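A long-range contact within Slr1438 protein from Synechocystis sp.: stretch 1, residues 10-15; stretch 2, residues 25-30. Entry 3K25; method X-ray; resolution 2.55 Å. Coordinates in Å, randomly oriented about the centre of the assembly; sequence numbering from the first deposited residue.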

# COMPACT_ATOMS: atom_id res chain seq x y z
N ARG A 10 22.31 -4.90 1.97
CA ARG A 10 21.43 -4.39 0.93
C ARG A 10 20.73 -5.58 0.30
O ARG A 10 21.37 -6.46 -0.26
CB ARG A 10 22.20 -3.62 -0.14
CG ARG A 10 21.27 -2.85 -1.07
CD ARG A 10 22.03 -1.99 -2.06
NE ARG A 10 22.75 -2.80 -3.04
CZ ARG A 10 23.47 -2.30 -4.03
NH1 ARG A 10 23.57 -0.99 -4.19
NH2 ARG A 10 24.09 -3.12 -4.87
N PRO A 11 19.40 -5.63 0.40
CA PRO A 11 18.61 -6.73 -0.16
C PRO A 11 18.57 -6.81 -1.66
O PRO A 11 18.89 -5.85 -2.36
CB PRO A 11 17.23 -6.49 0.43
CG PRO A 11 17.17 -4.98 0.46
CD PRO A 11 18.53 -4.60 1.00
N LEU A 12 18.16 -7.98 -2.16
CA LEU A 12 18.05 -8.20 -3.58
C LEU A 12 16.99 -7.21 -4.09
O LEU A 12 15.80 -7.30 -3.76
CB LEU A 12 17.64 -9.64 -3.86
CG LEU A 12 17.85 -10.00 -5.33
CD1 LEU A 12 18.51 -11.37 -5.42
CD2 LEU A 12 16.54 -9.95 -6.07
N THR A 13 17.46 -6.27 -4.89
CA THR A 13 16.61 -5.22 -5.42
C THR A 13 16.45 -5.27 -6.93
O THR A 13 17.43 -5.39 -7.67
CB THR A 13 17.19 -3.86 -5.03
OG1 THR A 13 17.40 -3.84 -3.62
CG2 THR A 13 16.26 -2.73 -5.44
N TYR A 14 15.20 -5.17 -7.38
CA TYR A 14 14.90 -5.16 -8.80
C TYR A 14 14.76 -3.71 -9.23
O TYR A 14 14.29 -2.88 -8.46
CB TYR A 14 13.62 -5.95 -9.09
CG TYR A 14 13.92 -7.39 -9.44
CD1 TYR A 14 14.24 -8.32 -8.45
CD2 TYR A 14 13.97 -7.81 -10.77
CE1 TYR A 14 14.61 -9.63 -8.78
CE2 TYR A 14 14.33 -9.10 -11.12
CZ TYR A 14 14.66 -10.01 -10.12
OH TYR A 14 15.03 -11.28 -10.49
N HIS A 15 15.19 -3.42 -10.45
CA HIS A 15 15.12 -2.06 -10.99
C HIS A 15 14.31 -2.05 -12.27
O HIS A 15 14.60 -2.78 -13.22
CB HIS A 15 16.53 -1.54 -11.27
CG HIS A 15 17.34 -1.33 -10.05
ND1 HIS A 15 17.23 -0.19 -9.27
CD2 HIS A 15 18.27 -2.11 -9.45
CE1 HIS A 15 18.06 -0.28 -8.24
NE2 HIS A 15 18.71 -1.44 -8.32
N LEU A 25 12.02 2.54 -11.24
CA LEU A 25 11.45 2.11 -9.97
C LEU A 25 12.31 1.02 -9.32
O LEU A 25 12.98 0.23 -10.00
CB LEU A 25 10.02 1.60 -10.22
CG LEU A 25 9.15 1.06 -9.08
CD1 LEU A 25 7.69 1.26 -9.45
CD2 LEU A 25 9.47 -0.41 -8.82
N SER A 26 12.29 1.00 -7.99
CA SER A 26 13.05 0.02 -7.24
C SER A 26 12.10 -0.83 -6.41
O SER A 26 11.37 -0.31 -5.56
CB SER A 26 14.07 0.71 -6.33
OG SER A 26 14.93 1.54 -7.07
N LEU A 27 12.11 -2.14 -6.66
CA LEU A 27 11.26 -3.06 -5.93
C LEU A 27 12.11 -4.15 -5.28
O LEU A 27 12.94 -4.77 -5.94
CB LEU A 27 10.22 -3.65 -6.90
CG LEU A 27 9.40 -4.90 -6.58
CD1 LEU A 27 8.92 -4.93 -5.16
CD2 LEU A 27 8.25 -4.94 -7.56
N VAL A 28 11.95 -4.34 -3.97
CA VAL A 28 12.72 -5.36 -3.25
C VAL A 28 11.74 -6.38 -2.63
O VAL A 28 11.23 -6.21 -1.52
CB VAL A 28 13.67 -4.68 -2.18
CG1 VAL A 28 13.07 -3.40 -1.70
CG2 VAL A 28 13.95 -5.63 -1.00
N PRO A 29 11.47 -7.47 -3.38
CA PRO A 29 10.60 -8.62 -3.11
C PRO A 29 10.71 -9.38 -1.79
O PRO A 29 9.71 -9.84 -1.26
CB PRO A 29 10.85 -9.53 -4.31
CG PRO A 29 12.24 -9.16 -4.73
CD PRO A 29 12.22 -7.68 -4.63
N GLY A 30 11.92 -9.51 -1.26
CA GLY A 30 12.10 -10.22 -0.01
C GLY A 30 11.56 -9.46 1.19
O GLY A 30 11.41 -10.03 2.28

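This contact is the end of an antiparallel β pairing, fixed by two backbone hydrogen bonds between Tyr14 and Leu27 and extended by apolar packing of Pro11 and Tyr14 against Val28 and Pro29. Together the two stretches bury 373 Å² of surface, counting both sides.

The backbone bonds are reciprocal. Tyr14 N donates to Leu27 O at 2.7 Å, and Leu27 N donates to Tyr14 O at 2.9 Å. Both are close to straight, with angles at the hydrogen of 164° and 163°. This is the narrow hydrogen-bonded ring typical of antiparallel strands. Next to it, His15 and Ser26 form a non-hydrogen-bonded pair, with their CA atoms 4.8 Å apart. Two CA-H...O contacts add to the pairing: Ser26 CA lies 3.4 Å from Tyr14 O, and His15 CA lies 3.3 Å from Leu25 O. Tyr14 O therefore receives both an amide hydrogen and a CA hydrogen from the second stretch.

The paired residues alternate across the sheet. Tyr14 and Leu27 place their side chains on one face, His15 and Ser26 on the other. The Tyr14 ring extends along its face to Pro29, where Tyr14 CD1 is 4.3 Å from Pro29 CG. Leu27 is buried, as suits an aliphatic side chain. On the other face, His15 ND1 and Ser26 OG approach to 3.6 Å without a hydrogen bond. These polar side chains suit a more open face: His15 is exposed and Ser26 partly so.

Before the strand begins at Tyr14, the first stretch still follows its partner. Thr13 lies across from Val28, with CA atoms 4.5 Å apart. Its hydroxyl turns back within its own stretch, where Thr13 OG1 donates to Pro11 O at 2.8 Å. This bond ties the side chain to the preceding loop. The side chain also touches the second stretch: Thr13 CG2 is 3.9 Å from Leu27 O and 4.2 Å from Ser26 CB, and Thr13 OG1 is 4.1 Å from Val28 CB.

Pro11 points toward the second stretch and makes the closer of the two apolar side-chain contacts, Pro11 CG to Val28 CG2 at 3.6 Å. Val28 is buried and has the largest area covered by the opposing stretch of any residue here. Its short branched side chain fits both a strand and an apolar contact. Leu12 touches the second stretch through its backbone: Leu12 O is 3.7 Å from both Val28 CA and Pro29 CD. Proline has no amide hydrogen, so Pro29 cannot extend the ladder by donating to Leu12 O.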